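Local coordinates for Hpr(Ser) kinase (PDB 3TQF), which probably phosphorylates the phosphocarrier protein HPr on a serine with ATP and removes that phosphate again, as bifunctional HPr kinase/phosphatases do, at residues A[14-19]-A[151-156]; A[96-101]-A[128-133]. All blocks are in the same frame, centred on the assembly; numbering follows the deposited sequence.

Both contacts involve the same central mixed sheet. Contact 1 lies at the surface, where the hairpin turn before strand 17-23 meets helix 141-165. Contact 2 is more deeply set and joins two neighbouring parallel strands, 92-102 and 126-134. Contact 1 is made mainly by side chains, through a salt bridge, selenium packing and an aliphatic chain over a guanidinium. Contact 2 relies on four backbone hydrogen bonds, with mostly apolar side chains on one face. The two meet where Gly18 O probably accepts hydrogen bonds from the backbone N of His96 and Leu97. His152 of the helix also packs on Pro129.

Contact 1: A[14-19]-A[151-156]; sequences IDKMGV and NHRLKM
Met17 and Arg153 mark the closest approach of the two backbones, with their CA atoms 7.3 Å apart. Segment 14-19 is a type I' beta turn running into strand 17-23. It closes the hairpin between strands 10-14 and 17-23. Ile14 and Met17 pair through two backbone hydrogen bonds, and Asp15 and Lys16 form the tip with positive phi values. Segment 151-156 is an inner part of helix 141-165, which lies beside this turn. No backbone hydrogen bond crosses, and side chains make most of the contact.

Arg153 has the largest share of the buried surface. Its CG is anti to the backbone N (chi1 173°), and the chain runs extended from CG to NE toward the hairpin tip. There NH1 forms a salt bridge with Asp15 OD1 at 3.1 Å. The same NH1 makes a weak hydrogen bond to Asp15 OD2 at 3.3 Å. The two side chains cross at about a right angle, and the carboxylate plane stands 89° from the guanidinium plane. NH1 alone faces both oxygens, and this is not a flat two-nitrogen pairing. Arg153 NE has a second acidic partner, Glu157, one helical turn on. Lys16 lays its CG over one face of the guanidinium. Its NZ comes to 4.4 Å from Arg153 NH2, a like-charge approach that the two acids probably offset.

Met17, a selenomethionine, packs on the aliphatic part of Arg153, its chain bent at chi2 and chi3. SE touches Arg153 CB at 3.8 Å, and CE packs on Arg153 CD at 4.0 Å. His152 ND1 is hydrogen-bonded to Tyr118 OH, which helps to hold the ring. The ring offers its edge to the selenium: Met17 SE lies near the ring plane, 4.2 Å from His152 CD2.

Contact 2: A[96-101]-A[128-133]; sequences HLSISL and VPKILF
Val128 meets His96, Leu97 and Ser98 where the two parallel strands come together. Its CG1, anti to the backbone N (chi1 176°), lies 3.9 Å from Ser98 N. Pro129 follows, and its ring touches the neighbouring backbone with CD 3.5 Å from His96 O. Pro129 O then accepts the first hydrogen bond of the pair, from Ser98 N at 3.0 Å.

Lys130 is flanked by the bonds of Ser98, as in regular parallel pairing: Ser98 N goes back to Pro129 and Ser98 O goes on to Ile131 N. The extended Lys130 chain runs past both serines. Its CG is 3.7 Å from Ser98 OG, and its CE rests on Ser100 CB. Glu121 on strand 117-123 makes a weak hydrogen bond with Ser98 OG and a long, weak ion pair with Lys130 NZ.

Ile131 lies on the other, apolar face, where CG1 packs against Leu97 CD1 at 4.0 Å. Its carbonyl oxygen takes a nearly straight bond from Ser100 N (2.9 Å, 173° at the hydrogen). Leu132 turns back to the serine face and sets CD2 against Ser100 CB at 3.9 Å. Phe133 N closes the series with a bond to Ser100 O. The Phe133 side chain lies beside Ile99 and points the same way, with CB 4.1 Å from Ile99 CG2. Its ring meets Leu101 CD2 obliquely.

The N-to-C directions of segments 96-101 and 128-133 are 24° apart. Strand 92-102 also pairs in parallel with strand 17-23, and strand 126-134 has antiparallel strand 117-123. Leu101 reaches Ile27 in the probable P-loop that follows strand 17-23. Helix 141-165 covers the apolar face, with Leu148 against Ile99 and Ile131, and His152 against Leu97 and Pro129.

Contact 1: A[14-19]-A[151-156]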
loop_
_atom_site.group_PDB
_atom_site.type_symbol
_atom_site.label_atom_id
_atom_site.label_comp_id
_atom_site.label_asym_id
_atom_site.label_seq_id
_atom_site.Cartn_x
_atom_site.Cartn_y
_atom_site.Cartn_z
ATOM N N ILE A 14 -0.371 -5.710 -17.775
ATOM C CA ILE A 14 -1.309 -5.029 -16.894
ATOM C C ILE A 14 -2.580 -4.701 -17.658
ATOM O O ILE A 14 -2.550 -3.928 -18.610
ATOM C CB ILE A 14 -0.741 -3.706 -16.371
ATOM C CG1 ILE A 14 0.621 -3.918 -15.703
ATOM C CG2 ILE A 14 -1.719 -3.069 -15.399
ATOM C CD1 ILE A 14 1.317 -2.617 -15.289
ATOM N N ASP A 15 -3.695 -5.291 -17.230
ATOM C CA ASP A 15 -4.996 -5.089 -17.865
ATOM C C ASP A 15 -4.915 -5.354 -19.368
ATOM O O ASP A 15 -5.385 -4.555 -20.168
ATOM C CB ASP A 15 -5.505 -3.666 -17.579
ATOM C CG ASP A 15 -6.964 -3.467 -17.968
ATOM O OD1 ASP A 15 -7.729 -4.456 -17.983
ATOM O OD2 ASP A 15 -7.345 -2.316 -18.264
ATOM N N LYS A 16 -4.301 -6.476 -19.733
ATOM C CA LYS A 16 -4.097 -6.882 -21.139
ATOM C C LYS A 16 -3.014 -6.083 -21.891
ATOM O O LYS A 16 -2.690 -6.424 -23.027
ATOM C CB LYS A 16 -5.407 -6.835 -21.945
ATOM C CG LYS A 16 -6.592 -7.589 -21.340
ATOM C CD LYS A 16 -6.681 -9.039 -21.817
ATOM C CE LYS A 16 -8.128 -9.462 -22.138
ATOM N NZ LYS A 16 -9.123 -9.021 -21.115
HETATM N N MSE A 17 -2.460 -5.046 -21.265
HETATM C CA MSE A 17 -1.455 -4.189 -21.891
HETATM C C MSE A 17 -0.040 -4.579 -21.465
HETATM O O MSE A 17 0.288 -4.564 -20.281
HETATM C CB MSE A 17 -1.664 -2.728 -21.479
HETATM C CG MSE A 17 -3.069 -2.179 -21.638
HETATM SE SE MSE A 17 -3.377 -1.455 -23.403
HETATM C CE MSE A 17 -3.856 -3.108 -24.318
ATOM N N GLY A 18 0.805 -4.913 -22.431
ATOM C CA GLY A 18 2.238 -5.042 -22.189
ATOM C C GLY A 18 2.842 -3.682 -21.901
ATOM O O GLY A 18 2.868 -2.816 -22.770
ATOM N N VAL A 19 3.323 -3.506 -20.674
ATOM C CA VAL A 19 3.787 -2.216 -20.177
ATOM C C VAL A 19 5.266 -2.280 -19.811
ATOM O O VAL A 19 5.672 -3.117 -19.008
ATOM C CB VAL A 19 2.989 -1.798 -18.930
ATOM C CG1 VAL A 19 3.488 -0.459 -18.389
ATOM C CG2 VAL A 19 1.489 -1.748 -19.250
ATOM N N ASN A 151 -6.647 3.431 -17.741
ATOM C CA ASN A 151 -7.066 4.643 -18.443
ATOM C C ASN A 151 -6.520 4.680 -19.853
ATOM O O ASN A 151 -7.210 5.107 -20.780
ATOM C CB ASN A 151 -6.617 5.910 -17.694
ATOM C CG ASN A 151 -7.720 6.516 -16.849
ATOM O OD1 ASN A 151 -8.673 5.843 -16.469
ATOM N ND2 ASN A 151 -7.595 7.800 -16.556
ATOM N N HIS A 152 -5.276 4.239 -20.011
ATOM C CA HIS A 152 -4.649 4.198 -21.327
ATOM C C HIS A 152 -5.393 3.245 -22.265
ATOM O O HIS A 152 -5.644 3.583 -23.421
ATOM C CB HIS A 152 -3.173 3.797 -21.224
ATOM C CG HIS A 152 -2.506 3.644 -22.551
ATOM N ND1 HIS A 152 -2.047 4.719 -23.280
ATOM C CD2 HIS A 152 -2.252 2.546 -23.300
ATOM C CE1 HIS A 152 -1.529 4.287 -24.417
ATOM N NE2 HIS A 152 -1.641 2.971 -24.452
ATOM N N ARG A 153 -5.745 2.067 -21.763
ATOM C CA ARG A 153 -6.465 1.084 -22.561
ATOM C C ARG A 153 -7.825 1.609 -23.000
ATOM O O ARG A 153 -8.229 1.402 -24.144
ATOM C CB ARG A 153 -6.636 -0.219 -21.784
ATOM C CG ARG A 153 -7.523 -1.241 -22.480
ATOM C CD ARG A 153 -7.157 -2.650 -22.084
ATOM N NE ARG A 153 -8.172 -3.600 -22.530
ATOM C CZ ARG A 153 -9.173 -4.065 -21.786
ATOM N NH1 ARG A 153 -9.325 -3.692 -20.519
ATOM N NH2 ARG A 153 -10.034 -4.924 -22.320
ATOM N N LEU A 154 -8.533 2.280 -22.097
ATOM C CA LEU A 154 -9.795 2.917 -22.459
ATOM C C LEU A 154 -9.580 3.979 -23.536
ATOM O O LEU A 154 -10.363 4.082 -24.477
ATOM C CB LEU A 154 -10.469 3.536 -21.233
ATOM C CG LEU A 154 -11.082 2.550 -20.241
ATOM C CD1 LEU A 154 -11.616 3.294 -19.032
ATOM C CD2 LEU A 154 -12.184 1.735 -20.899
ATOM N N LYS A 155 -8.510 4.753 -23.400
ATOM C CA LYS A 155 -8.192 5.808 -24.361
ATOM C C LYS A 155 -7.872 5.255 -25.758
ATOM O O LYS A 155 -8.322 5.802 -26.762
ATOM C CB LYS A 155 -7.031 6.663 -23.845
ATOM C CG LYS A 155 -6.691 7.834 -24.754
ATOM C CD LYS A 155 -6.007 8.977 -24.012
ATOM C CE LYS A 155 -5.895 10.217 -24.911
ATOM N NZ LYS A 155 -5.532 11.455 -24.150
HETATM N N MSE A 156 -7.101 4.171 -25.813
HETATM C CA MSE A 156 -6.768 3.522 -27.080
HETATM C C MSE A 156 -8.000 2.901 -27.716
HETATM O O MSE A 156 -8.146 2.931 -28.934
HETATM C CB MSE A 156 -5.694 2.444 -26.888
HETATM C CG MSE A 156 -4.297 2.971 -26.544
HETATM SE SE MSE A 156 -3.623 4.392 -27.722
HETATM C CE MSE A 156 -4.142 5.937 -26.656
#

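Contact 2: A[96-101]-A[128-133]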
loop_
_atom_site.group_PDB
_atom_site.type_symbol
_atom_site.label_atom_id
_atom_site.label_comp_id
_atom_site.label_asym_id
_atom_site.label_seq_id
_atom_site.Cartn_x
_atom_site.Cartn_y
_atom_site.Cartn_z
ATOM N N HIS A 96 2.560 -2.464 -25.552
ATOM C CA HIS A 96 1.508 -1.473 -25.803
ATOM C C HIS A 96 1.850 -0.080 -25.275
ATOM O O HIS A 96 1.492 0.928 -25.889
ATOM C CB HIS A 96 0.194 -1.936 -25.173
ATOM C CG HIS A 96 -0.405 -3.129 -25.845
ATOM N ND1 HIS A 96 -1.350 -3.021 -26.840
ATOM C CD2 HIS A 96 -0.188 -4.454 -25.673
ATOM C CE1 HIS A 96 -1.690 -4.230 -27.253
ATOM N NE2 HIS A 96 -0.999 -5.118 -26.560
ATOM N N LEU A 97 2.528 -0.027 -24.132
ATOM C CA LEU A 97 2.772 1.228 -23.444
ATOM C C LEU A 97 4.145 1.214 -22.800
ATOM O O LEU A 97 4.639 0.164 -22.392
ATOM C CB LEU A 97 1.699 1.441 -22.376
ATOM C CG LEU A 97 1.771 2.672 -21.470
ATOM C CD1 LEU A 97 1.453 3.938 -22.243
ATOM C CD2 LEU A 97 0.814 2.497 -20.299
ATOM N N SER A 98 4.749 2.395 -22.714
ATOM C CA SER A 98 6.025 2.585 -22.048
ATOM C C SER A 98 5.859 3.678 -21.004
ATOM O O SER A 98 5.588 4.817 -21.351
ATOM C CB SER A 98 7.080 2.989 -23.073
ATOM O OG SER A 98 8.220 3.553 -22.451
ATOM N N ILE A 99 6.000 3.333 -19.730
ATOM C CA ILE A 99 5.926 4.321 -18.658
ATOM C C ILE A 99 7.324 4.619 -18.142
ATOM O O ILE A 99 8.092 3.713 -17.837
ATOM C CB ILE A 99 5.045 3.849 -17.489
ATOM C CG1 ILE A 99 3.610 3.611 -17.958
ATOM C CG2 ILE A 99 5.053 4.878 -16.366
ATOM C CD1 ILE A 99 2.741 2.960 -16.917
ATOM N N SER A 100 7.639 5.905 -18.052
ATOM C CA SER A 100 8.934 6.372 -17.586
ATOM C C SER A 100 8.734 7.103 -16.264
ATOM O O SER A 100 8.172 8.197 -16.243
ATOM C CB SER A 100 9.551 7.301 -18.629
ATOM O OG SER A 100 10.867 7.664 -18.268
ATOM N N LEU A 101 9.182 6.486 -15.169
ATOM C CA LEU A 101 9.016 7.046 -13.829
ATOM C C LEU A 101 10.032 8.145 -13.612
ATOM O O LEU A 101 11.228 7.898 -13.682
ATOM C CB LEU A 101 9.206 5.967 -12.764
ATOM C CG LEU A 101 8.248 4.772 -12.785
ATOM C CD1 LEU A 101 8.688 3.752 -11.759
ATOM C CD2 LEU A 101 6.812 5.209 -12.533
ATOM N N VAL A 128 5.553 3.548 -29.851
ATOM C CA VAL A 128 4.926 3.114 -28.617
ATOM C C VAL A 128 4.606 4.355 -27.780
ATOM O O VAL A 128 5.489 5.173 -27.522
ATOM C CB VAL A 128 5.848 2.175 -27.831
ATOM C CG1 VAL A 128 5.212 1.798 -26.499
ATOM C CG2 VAL A 128 6.159 0.935 -28.657
ATOM N N PRO A 129 3.334 4.517 -27.374
ATOM C CA PRO A 129 2.989 5.640 -26.505
ATOM C C PRO A 129 3.789 5.604 -25.212
ATOM O O PRO A 129 4.041 4.527 -24.673
ATOM C CB PRO A 129 1.500 5.432 -26.219
ATOM C CG PRO A 129 0.998 4.572 -27.318
ATOM C CD PRO A 129 2.148 3.764 -27.820
ATOM N N LYS A 130 4.186 6.777 -24.732
ATOM C CA LYS A 130 5.060 6.890 -23.572
ATOM C C LYS A 130 4.508 7.926 -22.610
ATOM O O LYS A 130 4.186 9.036 -23.017
ATOM C CB LYS A 130 6.462 7.302 -24.016
ATOM C CG LYS A 130 7.528 7.185 -22.949
ATOM C CD LYS A 130 8.715 8.075 -23.278
ATOM C CE LYS A 130 9.992 7.613 -22.589
ATOM N NZ LYS A 130 11.211 8.023 -23.354
ATOM N N ILE A 131 4.400 7.561 -21.337
ATOM C CA ILE A 131 3.931 8.482 -20.314
ATOM C C ILE A 131 5.078 8.803 -19.378
ATOM O O ILE A 131 5.812 7.917 -18.975
ATOM C CB ILE A 131 2.764 7.880 -19.501
ATOM C CG1 ILE A 131 1.589 7.546 -20.426
ATOM C CG2 ILE A 131 2.322 8.845 -18.402
ATOM C CD1 ILE A 131 0.393 6.963 -19.716
ATOM N N LEU A 132 5.241 10.079 -19.058
ATOM C CA LEU A 132 6.161 10.505 -18.009
ATOM C C LEU A 132 5.360 10.611 -16.722
ATOM O O LEU A 132 4.480 11.457 -16.614
ATOM C CB LEU A 132 6.794 11.862 -18.349
ATOM C CG LEU A 132 7.593 11.990 -19.653
ATOM C CD1 LEU A 132 8.289 13.333 -19.692
ATOM C CD2 LEU A 132 8.612 10.882 -19.824
ATOM N N PHE A 133 5.644 9.745 -15.754
ATOM C CA PHE A 133 4.884 9.721 -14.509
ATOM C C PHE A 133 5.712 10.178 -13.316
ATOM O O PHE A 133 6.758 9.603 -13.043
ATOM C CB PHE A 133 4.327 8.327 -14.233
ATOM C CG PHE A 133 3.283 8.313 -13.158
ATOM C CD1 PHE A 133 3.607 7.969 -11.860
ATOM C CD2 PHE A 133 1.983 8.691 -13.441
ATOM C CE1 PHE A 133 2.652 7.975 -10.871
ATOM C CE2 PHE A 133 1.021 8.702 -12.453
ATOM C CZ PHE A 133 1.356 8.344 -11.166
#